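Local coordinates for protein alpha-Amylase (Thermotoga maritima, PDB 2B5D) that belongs to glycosyl hydrolase family 57 and builds a mainly parallel beta sheet flanked by helices, with further helices packed towards its C-terminal end, at residues A[253-258]-A[317-322]; A[257-262]-A[356-361]; A[290-295]-A[304-309]. All coordinates share one frame; numbering follows the deposited sequence.

Interaction 1 (A[253-258]-A[317-322]); sequences PGDPRY and EEHARD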
loop_
_atom_site.group_PDB
_atom_site.type_symbol
_atom_site.label_atom_id
_atom_site.label_comp_id
_atom_site.label_asym_id
_atom_site.label_seq_id
_atom_site.Cartn_x
_atom_site.Cartn_y
_atom_site.Cartn_z
ATOM N N PRO A 253 -18.590 -29.278 10.004
ATOM C CA PRO A 253 -17.125 -29.054 10.126
ATOM C C PRO A 253 -16.640 -28.240 11.349
ATOM O O PRO A 253 -15.471 -28.325 11.716
ATOM C CB PRO A 253 -16.775 -28.355 8.805
ATOM C CG PRO A 253 -17.820 -28.864 7.840
ATOM C CD PRO A 253 -19.084 -28.899 8.657
ATOM N N GLY A 254 -17.500 -27.449 11.977
ATOM C CA GLY A 254 -17.092 -26.720 13.174
ATOM C C GLY A 254 -17.018 -27.536 14.462
ATOM O O GLY A 254 -16.741 -26.987 15.529
ATOM N N ASP A 255 -17.247 -28.850 14.376
ATOM C CA ASP A 255 -17.125 -29.747 15.523
ATOM C C ASP A 255 -15.724 -29.717 16.149
ATOM O O ASP A 255 -14.711 -29.843 15.443
ATOM C CB ASP A 255 -17.481 -31.173 15.104
ATOM C CG ASP A 255 -17.639 -32.120 16.287
ATOM O OD1 ASP A 255 -16.596 -32.536 16.843
ATOM O OD2 ASP A 255 -18.801 -32.475 16.640
ATOM N N PRO A 256 -15.658 -29.575 17.497
ATOM C CA PRO A 256 -14.364 -29.523 18.186
ATOM C C PRO A 256 -13.419 -30.705 17.948
ATOM O O PRO A 256 -12.219 -30.554 18.168
ATOM C CB PRO A 256 -14.737 -29.366 19.673
ATOM C CG PRO A 256 -16.182 -29.631 19.779
ATOM C CD PRO A 256 -16.799 -29.428 18.422
ATOM N N ARG A 257 -13.915 -31.847 17.473
ATOM C CA ARG A 257 -13.051 -33.055 17.227
ATOM C C ARG A 257 -12.365 -33.031 15.874
ATOM O O ARG A 257 -11.573 -33.931 15.533
ATOM C CB ARG A 257 -13.864 -34.361 17.290
ATOM C CG ARG A 257 -14.445 -34.710 18.671
ATOM C CD ARG A 257 -15.479 -35.811 18.528
ATOM N NE ARG A 257 -16.764 -35.276 18.085
ATOM C CZ ARG A 257 -17.889 -35.978 17.973
ATOM N NH1 ARG A 257 -18.997 -35.377 17.548
ATOM N NH2 ARG A 257 -17.901 -37.277 18.267
ATOM N N TYR A 258 -12.718 -32.036 15.066
ATOM C CA TYR A 258 -12.215 -31.977 13.706
ATOM C C TYR A 258 -10.903 -31.198 13.627
ATOM O O TYR A 258 -10.634 -30.315 14.443
ATOM C CB TYR A 258 -13.269 -31.405 12.752
ATOM C CG TYR A 258 -14.387 -32.364 12.351
ATOM C CD1 TYR A 258 -15.693 -31.923 12.283
ATOM C CD2 TYR A 258 -14.127 -33.697 12.043
ATOM C CE1 TYR A 258 -16.715 -32.769 11.921
ATOM C CE2 TYR A 258 -15.140 -34.564 11.671
ATOM C CZ TYR A 258 -16.429 -34.098 11.609
ATOM O OH TYR A 258 -17.461 -34.942 11.238
ATOM N N GLU A 317 -18.922 -40.243 11.698
ATOM C CA GLU A 317 -19.937 -41.291 11.820
ATOM C C GLU A 317 -21.274 -40.717 12.329
ATOM O O GLU A 317 -22.323 -41.011 11.790
ATOM C CB GLU A 317 -19.423 -42.431 12.705
ATOM C CG GLU A 317 -20.019 -43.775 12.336
ATOM C CD GLU A 317 -19.505 -44.304 11.004
ATOM O OE1 GLU A 317 -18.276 -44.272 10.780
ATOM O OE2 GLU A 317 -20.328 -44.752 10.174
ATOM N N GLU A 318 -21.210 -39.860 13.332
ATOM C CA GLU A 318 -22.376 -39.155 13.836
ATOM C C GLU A 318 -23.005 -38.187 12.851
ATOM O O GLU A 318 -24.228 -38.118 12.733
ATOM C CB GLU A 318 -21.997 -38.308 15.032
ATOM C CG GLU A 318 -21.659 -39.080 16.282
ATOM C CD GLU A 318 -21.192 -38.146 17.378
ATOM O OE1 GLU A 318 -20.453 -38.618 18.280
ATOM O OE2 GLU A 318 -21.573 -36.938 17.321
ATOM N N HIS A 319 -22.159 -37.376 12.221
ATOM C CA HIS A 319 -22.610 -36.356 11.291
ATOM C C HIS A 319 -23.246 -36.997 10.063
ATOM O O HIS A 319 -24.292 -36.556 9.611
ATOM C CB HIS A 319 -21.453 -35.413 10.901
ATOM C CG HIS A 319 -20.930 -34.608 12.048
ATOM N ND1 HIS A 319 -21.686 -34.330 13.167
ATOM C CD2 HIS A 319 -19.726 -34.029 12.260
ATOM C CE1 HIS A 319 -20.979 -33.590 14.005
ATOM N NE2 HIS A 319 -19.781 -33.409 13.483
ATOM N N ALA A 320 -22.611 -38.046 9.548
ATOM C CA ALA A 320 -23.110 -38.729 8.375
ATOM C C ALA A 320 -24.495 -39.374 8.635
ATOM O O ALA A 320 -25.326 -39.475 7.730
ATOM C CB ALA A 320 -22.098 -39.743 7.889
ATOM N N ARG A 321 -24.758 -39.780 9.877
ATOM C CA ARG A 321 -26.062 -40.333 10.225
ATOM C C ARG A 321 -27.041 -39.217 10.513
ATOM O O ARG A 321 -28.232 -39.363 10.286
ATOM C CB ARG A 321 -25.958 -41.283 11.421
ATOM C CG ARG A 321 -25.280 -42.615 11.108
ATOM C CD ARG A 321 -25.070 -43.429 12.395
ATOM N NE ARG A 321 -24.993 -44.860 12.109
ATOM C CZ ARG A 321 -23.877 -45.517 11.770
ATOM N NH1 ARG A 321 -22.708 -44.884 11.668
ATOM N NH2 ARG A 321 -23.934 -46.828 11.536
ATOM N N ASP A 322 -26.559 -38.099 11.026
ATOM C CA ASP A 322 -27.425 -36.942 11.136
ATOM C C ASP A 322 -27.954 -36.546 9.738
ATOM O O ASP A 322 -29.153 -36.379 9.527
ATOM C CB ASP A 322 -26.685 -35.763 11.746
ATOM C CG ASP A 322 -27.614 -34.716 12.239
ATOM O OD1 ASP A 322 -28.343 -35.015 13.188
ATOM O OD2 ASP A 322 -27.636 -33.584 11.725
#
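Arg-257 grips the carboxylate of Glu-318 end-on: NH1 donates to OE2 of Glu-318 at 3.0 Å and NH2 to OE1 at 2.9 Å. Both oxygens lie close to the guanidinium plane and the bonds run nearly straight, the first at 179°. The carboxylate is turned 49° from that plane, so the donors meet it from above its own plane. Beside this salt bridge the rings of Tyr-258 and His-319 meet rim to rim, though their closest approach is too tight in the model to be relied on.

One shell back, Asp-255, its CG anti to the backbone N (chi1 -169°), holds the same guanidinium side-on. Its OD1 takes NE of Arg-257 at 3.0 Å and its OD2 takes NH1, also at 3.0 Å; NH1 is thus shared by two carboxylates, whose like charges it probably offsets. OD1 of Asp-255 also accepts the backbone N of Arg-257, at 2.8 Å, closing an Asx turn at the head of the type I turn 255-258.

The loop between strand 233-236 and helix 265-268 is fastened to helix 309-338, where Asp-255, Arg-257 and Tyr-258 also lean on Ala-315. His-319 stacks on Tyr-252 and touches Phe-363 of helix 360-373.

Interaction 2 (A[257-262]-A[356-361]); sequences RYREFY and WWFEGV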
loop_
_atom_site.group_PDB
_atom_site.type_symbol
_atom_site.label_atom_id
_atom_site.label_comp_id
_atom_site.label_asym_id
_atom_site.label_seq_id
_atom_site.Cartn_x
_atom_site.Cartn_y
_atom_site.Cartn_z
ATOM N N ARG A 257 -13.915 -31.847 17.473
ATOM C CA ARG A 257 -13.051 -33.055 17.227
ATOM C C ARG A 257 -12.365 -33.031 15.874
ATOM O O ARG A 257 -11.573 -33.931 15.533
ATOM C CB ARG A 257 -13.864 -34.361 17.290
ATOM C CG ARG A 257 -14.445 -34.710 18.671
ATOM C CD ARG A 257 -15.479 -35.811 18.528
ATOM N NE ARG A 257 -16.764 -35.276 18.085
ATOM C CZ ARG A 257 -17.889 -35.978 17.973
ATOM N NH1 ARG A 257 -18.997 -35.377 17.548
ATOM N NH2 ARG A 257 -17.901 -37.277 18.267
ATOM N N TYR A 258 -12.718 -32.036 15.066
ATOM C CA TYR A 258 -12.215 -31.977 13.706
ATOM C C TYR A 258 -10.903 -31.198 13.627
ATOM O O TYR A 258 -10.634 -30.315 14.443
ATOM C CB TYR A 258 -13.269 -31.405 12.752
ATOM C CG TYR A 258 -14.387 -32.364 12.351
ATOM C CD1 TYR A 258 -15.693 -31.923 12.283
ATOM C CD2 TYR A 258 -14.127 -33.697 12.043
ATOM C CE1 TYR A 258 -16.715 -32.769 11.921
ATOM C CE2 TYR A 258 -15.140 -34.564 11.671
ATOM C CZ TYR A 258 -16.429 -34.098 11.609
ATOM O OH TYR A 258 -17.461 -34.942 11.238
ATOM N N ARG A 259 -10.097 -31.537 12.626
ATOM C CA ARG A 259 -8.782 -30.945 12.438
ATOM C C ARG A 259 -8.878 -29.450 12.147
ATOM O O ARG A 259 -9.646 -29.014 11.268
ATOM C CB ARG A 259 -8.068 -31.713 11.336
ATOM C CG ARG A 259 -6.582 -31.487 11.177
ATOM C CD ARG A 259 -6.433 -30.869 9.827
ATOM N NE ARG A 259 -5.409 -31.520 9.052
ATOM C CZ ARG A 259 -5.188 -31.270 7.767
ATOM N NH1 ARG A 259 -4.222 -31.902 7.121
ATOM N NH2 ARG A 259 -5.935 -30.387 7.128
ATOM N N GLU A 260 -8.104 -28.677 12.910
ATOM C CA GLU A 260 -8.023 -27.223 12.803
ATOM C C GLU A 260 -7.209 -26.812 11.580
ATOM O O GLU A 260 -6.083 -27.274 11.392
ATOM C CB GLU A 260 -7.403 -26.658 14.078
ATOM C CG GLU A 260 -7.084 -25.174 14.035
ATOM C CD GLU A 260 -8.323 -24.316 13.889
ATOM O OE1 GLU A 260 -8.436 -23.614 12.865
ATOM O OE2 GLU A 260 -9.194 -24.357 14.790
ATOM N N PHE A 261 -7.775 -25.940 10.749
ATOM C CA PHE A 261 -7.139 -25.557 9.492
ATOM C C PHE A 261 -5.958 -24.616 9.729
ATOM O O PHE A 261 -4.886 -24.789 9.140
ATOM C CB PHE A 261 -8.155 -24.925 8.536
ATOM C CG PHE A 261 -7.598 -24.642 7.165
ATOM C CD1 PHE A 261 -7.528 -25.643 6.210
ATOM C CD2 PHE A 261 -7.139 -23.368 6.835
ATOM C CE1 PHE A 261 -7.003 -25.385 4.956
ATOM C CE2 PHE A 261 -6.613 -23.099 5.587
ATOM C CZ PHE A 261 -6.546 -24.100 4.643
ATOM N N TYR A 262 -6.163 -23.658 10.627
ATOM C CA TYR A 262 -5.245 -22.543 10.847
ATOM C C TYR A 262 -4.216 -22.778 11.947
ATOM O O TYR A 262 -3.865 -21.846 12.694
ATOM C CB TYR A 262 -6.039 -21.259 11.132
ATOM C CG TYR A 262 -6.888 -20.856 9.968
ATOM C CD1 TYR A 262 -8.278 -20.960 10.031
ATOM C CD2 TYR A 262 -6.292 -20.435 8.770
ATOM C CE1 TYR A 262 -9.066 -20.610 8.941
ATOM C CE2 TYR A 262 -7.063 -20.082 7.670
ATOM C CZ TYR A 262 -8.451 -20.164 7.759
ATOM O OH TYR A 262 -9.223 -19.805 6.666
ATOM N N TRP A 356 -10.958 -27.369 3.114
ATOM C CA TRP A 356 -11.445 -26.599 4.265
ATOM C C TRP A 356 -11.750 -27.507 5.456
ATOM O O TRP A 356 -11.404 -27.189 6.595
ATOM C CB TRP A 356 -12.681 -25.779 3.886
ATOM C CG TRP A 356 -12.283 -24.657 3.028
ATOM C CD1 TRP A 356 -12.426 -24.554 1.663
ATOM C CD2 TRP A 356 -11.571 -23.483 3.458
ATOM N NE1 TRP A 356 -11.868 -23.364 1.223
ATOM C CE2 TRP A 356 -11.340 -22.688 2.300
ATOM C CE3 TRP A 356 -11.114 -23.021 4.714
ATOM C CZ2 TRP A 356 -10.675 -21.450 2.365
ATOM C CZ3 TRP A 356 -10.462 -21.797 4.780
ATOM C CH2 TRP A 356 -10.249 -21.022 3.609
ATOM N N TRP A 357 -12.368 -28.644 5.156
ATOM C CA TRP A 357 -12.741 -29.649 6.107
ATOM C C TRP A 357 -11.968 -30.908 5.775
ATOM O O TRP A 357 -12.276 -31.597 4.808
ATOM C CB TRP A 357 -14.232 -29.913 5.957
ATOM C CG TRP A 357 -14.859 -30.814 6.966
ATOM C CD1 TRP A 357 -14.444 -31.052 8.248
ATOM C CD2 TRP A 357 -16.070 -31.545 6.797
ATOM N NE1 TRP A 357 -15.304 -31.909 8.880
ATOM C CE2 TRP A 357 -16.317 -32.230 8.014
ATOM C CE3 TRP A 357 -16.972 -31.699 5.733
ATOM C CZ2 TRP A 357 -17.432 -33.051 8.193
ATOM C CZ3 TRP A 357 -18.071 -32.514 5.916
ATOM C CH2 TRP A 357 -18.293 -33.175 7.128
ATOM N N PHE A 358 -10.983 -31.217 6.600
ATOM C CA PHE A 358 -10.029 -32.303 6.329
ATOM C C PHE A 358 -10.720 -33.660 6.180
ATOM O O PHE A 358 -10.325 -34.483 5.363
ATOM C CB PHE A 358 -8.981 -32.324 7.468
ATOM C CG PHE A 358 -8.030 -33.489 7.432
ATOM C CD1 PHE A 358 -7.150 -33.665 6.375
ATOM C CD2 PHE A 358 -7.992 -34.390 8.488
ATOM C CE1 PHE A 358 -6.253 -34.729 6.365
ATOM C CE2 PHE A 358 -7.106 -35.458 8.491
ATOM C CZ PHE A 358 -6.229 -35.626 7.439
ATOM N N GLU A 359 -11.766 -33.859 6.975
ATOM C CA GLU A 359 -12.470 -35.127 7.095
ATOM C C GLU A 359 -13.629 -35.231 6.110
ATOM O O GLU A 359 -14.353 -36.221 6.116
ATOM C CB GLU A 359 -13.002 -35.280 8.533
ATOM C CG GLU A 359 -11.910 -35.250 9.631
ATOM C CD GLU A 359 -11.520 -33.845 10.105
ATOM O OE1 GLU A 359 -11.832 -32.862 9.409
ATOM O OE2 GLU A 359 -10.908 -33.716 11.190
ATOM N N GLY A 360 -13.813 -34.199 5.286
ATOM C CA GLY A 360 -14.905 -34.129 4.319
ATOM C C GLY A 360 -15.070 -35.319 3.385
ATOM O O GLY A 360 -16.184 -35.737 3.109
ATOM N N VAL A 361 -13.987 -35.868 2.854
ATOM C CA VAL A 361 -14.209 -36.963 1.908
ATOM C C VAL A 361 -14.619 -38.249 2.652
ATOM O O VAL A 361 -15.416 -39.033 2.132
ATOM C CB VAL A 361 -13.056 -37.163 0.850
ATOM C CG1 VAL A 361 -12.554 -35.801 0.306
ATOM C CG2 VAL A 361 -11.928 -37.950 1.432
HETATM O O HOH W 1 -11.234 -30.438 9.296
#
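The guanidinium of Arg-259 lies flat on the ring of Phe-358, planes 15° apart, in a cation-pi stack with CZ of Arg-259 3.8 Å from the centroid of Phe-358. The arginine chain bends at chi2 and chi3 on its way there, and NH1 is fixed further by a hydrogen bond with Tyr-106.

Two aromatic pairs add to this stack. Trp-357 turns its edge to Tyr-258 in a T-shaped pair, planes at 79°, with NE1 of Trp-357 over the centre of the tyrosine ring. Phe-261 and the six-membered ring of Trp-356 stack face to face more distantly, centroids 5.0 Å apart, with CZ3 of Trp-356 over the face of Phe-261, offset toward its rim. Tyr-262 brings its hydroxyl to the edge of the same indole.

The polar bonds gather at Glu-359. Its chain is bent at chi2 (86°), which swings CD back beside the Tyr-258 ring, and OE2 of Glu-359 accepts the backbone N of Arg-259 through its syn lone pair at 2.7 Å. A water takes the N-H of Phe-358 at 2.8 Å and donates to Arg-259 O and Glu-359 OE1, tying the two backbones together.

The contact joins the loop before helix 265-268 to the turn that leads into helix 360-373. Glu-36 of helix 27-47 touches both Arg-259 and Phe-358, while Val-316 of helix 309-338 packs on Tyr-258 and Glu-359.

Interaction 3 (A[290-295]-A[304-309]); sequences KYHRIT and KEYYDI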
loop_
_atom_site.group_PDB
_atom_site.type_symbol
_atom_site.label_atom_id
_atom_site.label_comp_id
_atom_site.label_asym_id
_atom_site.label_seq_id
_atom_site.Cartn_x
_atom_site.Cartn_y
_atom_site.Cartn_z
ATOM N N LYS A 290 -0.568 -30.563 9.867
ATOM C CA LYS A 290 -1.288 -29.835 10.912
ATOM C C LYS A 290 -1.708 -30.796 12.031
ATOM O O LYS A 290 -2.248 -31.869 11.754
ATOM C CB LYS A 290 -2.556 -29.191 10.326
ATOM C CG LYS A 290 -2.450 -28.574 8.942
ATOM C CD LYS A 290 -3.639 -27.678 8.725
ATOM C CE LYS A 290 -3.933 -27.447 7.261
ATOM N NZ LYS A 290 -3.253 -26.246 6.730
ATOM N N TYR A 291 -1.498 -30.393 13.281
ATOM C CA TYR A 291 -1.623 -31.301 14.431
ATOM C C TYR A 291 -2.743 -31.020 15.434
ATOM O O TYR A 291 -2.967 -31.795 16.334
ATOM C CB TYR A 291 -0.287 -31.328 15.190
ATOM C CG TYR A 291 0.902 -31.934 14.437
ATOM C CD1 TYR A 291 2.062 -31.215 14.262
ATOM C CD2 TYR A 291 0.862 -33.248 13.955
ATOM C CE1 TYR A 291 3.153 -31.770 13.592
ATOM C CE2 TYR A 291 1.959 -33.820 13.292
ATOM C CZ TYR A 291 3.088 -33.079 13.127
ATOM O OH TYR A 291 4.170 -33.625 12.480
ATOM N N HIS A 292 -3.455 -29.915 15.287
ATOM C CA HIS A 292 -4.490 -29.543 16.251
ATOM C C HIS A 292 -5.906 -29.795 15.749
ATOM O O HIS A 292 -6.155 -29.847 14.529
ATOM C CB HIS A 292 -4.297 -28.096 16.687
ATOM C CG HIS A 292 -2.919 -27.818 17.231
ATOM N ND1 HIS A 292 -1.797 -27.739 16.425
ATOM C CD2 HIS A 292 -2.483 -27.632 18.500
ATOM C CE1 HIS A 292 -0.739 -27.483 17.174
ATOM N NE2 HIS A 292 -1.131 -27.407 18.435
ATOM N N ARG A 293 -6.806 -30.030 16.702
ATOM C CA ARG A 293 -8.219 -30.080 16.408
ATOM C C ARG A 293 -8.838 -28.720 16.767
ATOM O O ARG A 293 -8.244 -27.944 17.518
ATOM C CB ARG A 293 -8.900 -31.225 17.170
ATOM C CG ARG A 293 -8.677 -31.221 18.675
ATOM C CD ARG A 293 -9.226 -32.487 19.318
ATOM N NE ARG A 293 -9.259 -32.352 20.770
ATOM C CZ ARG A 293 -10.291 -31.893 21.478
ATOM N NH1 ARG A 293 -11.417 -31.517 20.884
ATOM N NH2 ARG A 293 -10.182 -31.795 22.793
ATOM N N ILE A 294 -10.037 -28.452 16.260
ATOM C CA ILE A 294 -10.697 -27.167 16.502
ATOM C C ILE A 294 -10.843 -26.871 18.006
ATOM O O ILE A 294 -10.741 -25.705 18.407
ATOM C CB ILE A 294 -12.055 -27.056 15.722
ATOM C CG1 ILE A 294 -11.810 -27.115 14.208
ATOM C CG2 ILE A 294 -12.854 -25.782 16.114
ATOM C CD1 ILE A 294 -13.022 -27.452 13.390
ATOM N N THR A 295 -11.133 -27.912 18.804
ATOM C CA THR A 295 -11.106 -27.883 20.285
ATOM C C THR A 295 -12.307 -27.218 20.969
ATOM O O THR A 295 -12.877 -27.770 21.924
ATOM C CB THR A 295 -9.803 -27.220 20.808
ATOM O OG1 THR A 295 -8.679 -27.918 20.274
ATOM C CG2 THR A 295 -9.734 -27.247 22.333
ATOM N N LYS A 304 -5.570 -24.613 21.713
ATOM C CA LYS A 304 -5.997 -25.733 20.889
ATOM C C LYS A 304 -5.291 -27.046 21.181
ATOM O O LYS A 304 -4.066 -27.112 21.259
ATOM C CB LYS A 304 -5.876 -25.382 19.390
ATOM C CG LYS A 304 -6.935 -24.372 18.994
ATOM C CD LYS A 304 -7.169 -24.314 17.525
ATOM C CE LYS A 304 -8.024 -23.108 17.198
ATOM N NZ LYS A 304 -9.499 -23.372 17.251
ATOM N N GLU A 305 -6.083 -28.099 21.304
ATOM C CA GLU A 305 -5.560 -29.407 21.604
ATOM C C GLU A 305 -5.164 -30.179 20.372
ATOM O O GLU A 305 -5.613 -29.889 19.266
ATOM C CB GLU A 305 -6.566 -30.188 22.442
ATOM C CG GLU A 305 -6.480 -29.748 23.876
ATOM C CD GLU A 305 -7.623 -30.227 24.702
ATOM O OE1 GLU A 305 -8.244 -29.355 25.354
ATOM O OE2 GLU A 305 -7.897 -31.466 24.700
ATOM N N TYR A 306 -4.332 -31.186 20.583
ATOM C CA TYR A 306 -3.831 -32.007 19.496
ATOM C C TYR A 306 -4.901 -32.869 18.830
ATOM O O TYR A 306 -5.808 -33.380 19.486
ATOM C CB TYR A 306 -2.647 -32.853 19.990
ATOM C CG TYR A 306 -1.387 -32.028 20.192
ATOM C CD1 TYR A 306 -0.772 -31.944 21.464
ATOM C CD2 TYR A 306 -0.823 -31.303 19.124
ATOM C CE1 TYR A 306 0.375 -31.179 21.670
ATOM C CE2 TYR A 306 0.323 -30.524 19.317
ATOM C CZ TYR A 306 0.927 -30.473 20.604
ATOM O OH TYR A 306 2.066 -29.703 20.807
ATOM N N TYR A 307 -4.776 -33.013 17.516
ATOM C CA TYR A 307 -5.709 -33.791 16.708
ATOM C C TYR A 307 -5.617 -35.283 17.017
ATOM O O TYR A 307 -4.527 -35.888 16.993
ATOM C CB TYR A 307 -5.431 -33.552 15.210
ATOM C CG TYR A 307 -6.407 -34.208 14.243
ATOM C CD1 TYR A 307 -7.784 -33.903 14.275
ATOM C CD2 TYR A 307 -5.958 -35.107 13.283
ATOM C CE1 TYR A 307 -8.669 -34.490 13.398
ATOM C CE2 TYR A 307 -6.834 -35.697 12.385
ATOM C CZ TYR A 307 -8.192 -35.384 12.451
ATOM O OH TYR A 307 -9.063 -35.957 11.556
ATOM N N ASP A 308 -6.783 -35.864 17.285
ATOM C CA ASP A 308 -6.957 -37.301 17.414
ATOM C C ASP A 308 -7.887 -37.757 16.303
ATOM O O ASP A 308 -9.074 -37.458 16.322
ATOM C CB ASP A 308 -7.556 -37.643 18.779
ATOM C CG ASP A 308 -7.688 -39.159 19.010
ATOM O OD1 ASP A 308 -7.906 -39.540 20.182
ATOM O OD2 ASP A 308 -7.575 -39.967 18.044
ATOM N N ILE A 309 -7.332 -38.487 15.342
ATOM C CA ILE A 309 -8.065 -38.933 14.168
ATOM C C ILE A 309 -9.127 -39.985 14.425
ATOM O O ILE A 309 -9.894 -40.305 13.524
ATOM C CB ILE A 309 -7.124 -39.474 13.066
ATOM C CG1 ILE A 309 -7.871 -39.521 11.713
ATOM C CG2 ILE A 309 -6.548 -40.853 13.469
ATOM C CD1 ILE A 309 -7.003 -39.311 10.497
HETATM O O HOH W 2 -6.684 -33.785 21.727
#
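His-292 and Tyr-306 face each other through their backbones across the tight centre of this contact, their CA atoms 4.1 Å apart in a single beta bridge. The bonds on either side have the pattern of an antiparallel non-hydrogen-bonded pair: Arg-293 N donates to Glu-305 O at 2.8 Å, and Tyr-307 N to Tyr-291 O, modelled so short that its exact length is doubtful. Each of these acceptors also meets a CA-H, Glu-305 O that of His-292 and Tyr-291 O that of Tyr-306. The side chains of His-292 and Tyr-306 lie side by side and point the same way, ring planes 33° apart, with CD2 of the tyrosine over the face of the imidazole, toward its rim. At the imidazole edge, CD2 of His-292 is 3.2 Å from Lys-304 O.

Thr-295 closes the next step. Its OG1 accepts Glu-305 N at 2.8 Å and donates to Arg-293 O at 2.8 Å, so one hydroxyl is used both ways. Lys-304 lies against the same backbone and gives NZ to Ile-294 O at 2.9 Å, while Glu-260 is its salt-bridge partner.

The outer side is looser. Arg-293, CG wedged between its backbone N and carbonyl carbon (chi1 54°), runs out extended alongside exposed Glu-305. Its NH2 reaches OE2 of Glu-305 at 3.0 Å, but the bond bends to 144° and the carboxylate stands nearly perpendicular to the guanidinium. A water accepts from NE of Arg-293 and lies close to Tyr-306 O. NH1 goes instead to Pro-256 O.

The polar hold between these two irregular segments therefore comes largely from backbone groups, met by one hydroxyl and one ammonium, with the ion pair an outlying addition that solvent would probably weaken.

All three contacts share one side of the chain, and the loop 253-262 runs through two of them. Interaction 1 is a surface contact dominated by charge, fixing that loop to helix 309-338. Interaction 2, starting from the same loop and sharing Arg-257 and Tyr-258, is more buried and relies on a cation-pi stack, aromatic pairs and a carboxylate turned to backbone N-H. Interaction 3 is also partly buried, but joins two loop segments mainly by backbone bonds. It meets the loop too: Ile-294 N lies 2.7 Å from Tyr-258 O, and Lys-304 reaches across to Glu-260, so 257-262 runs between 290-295 and 356-361.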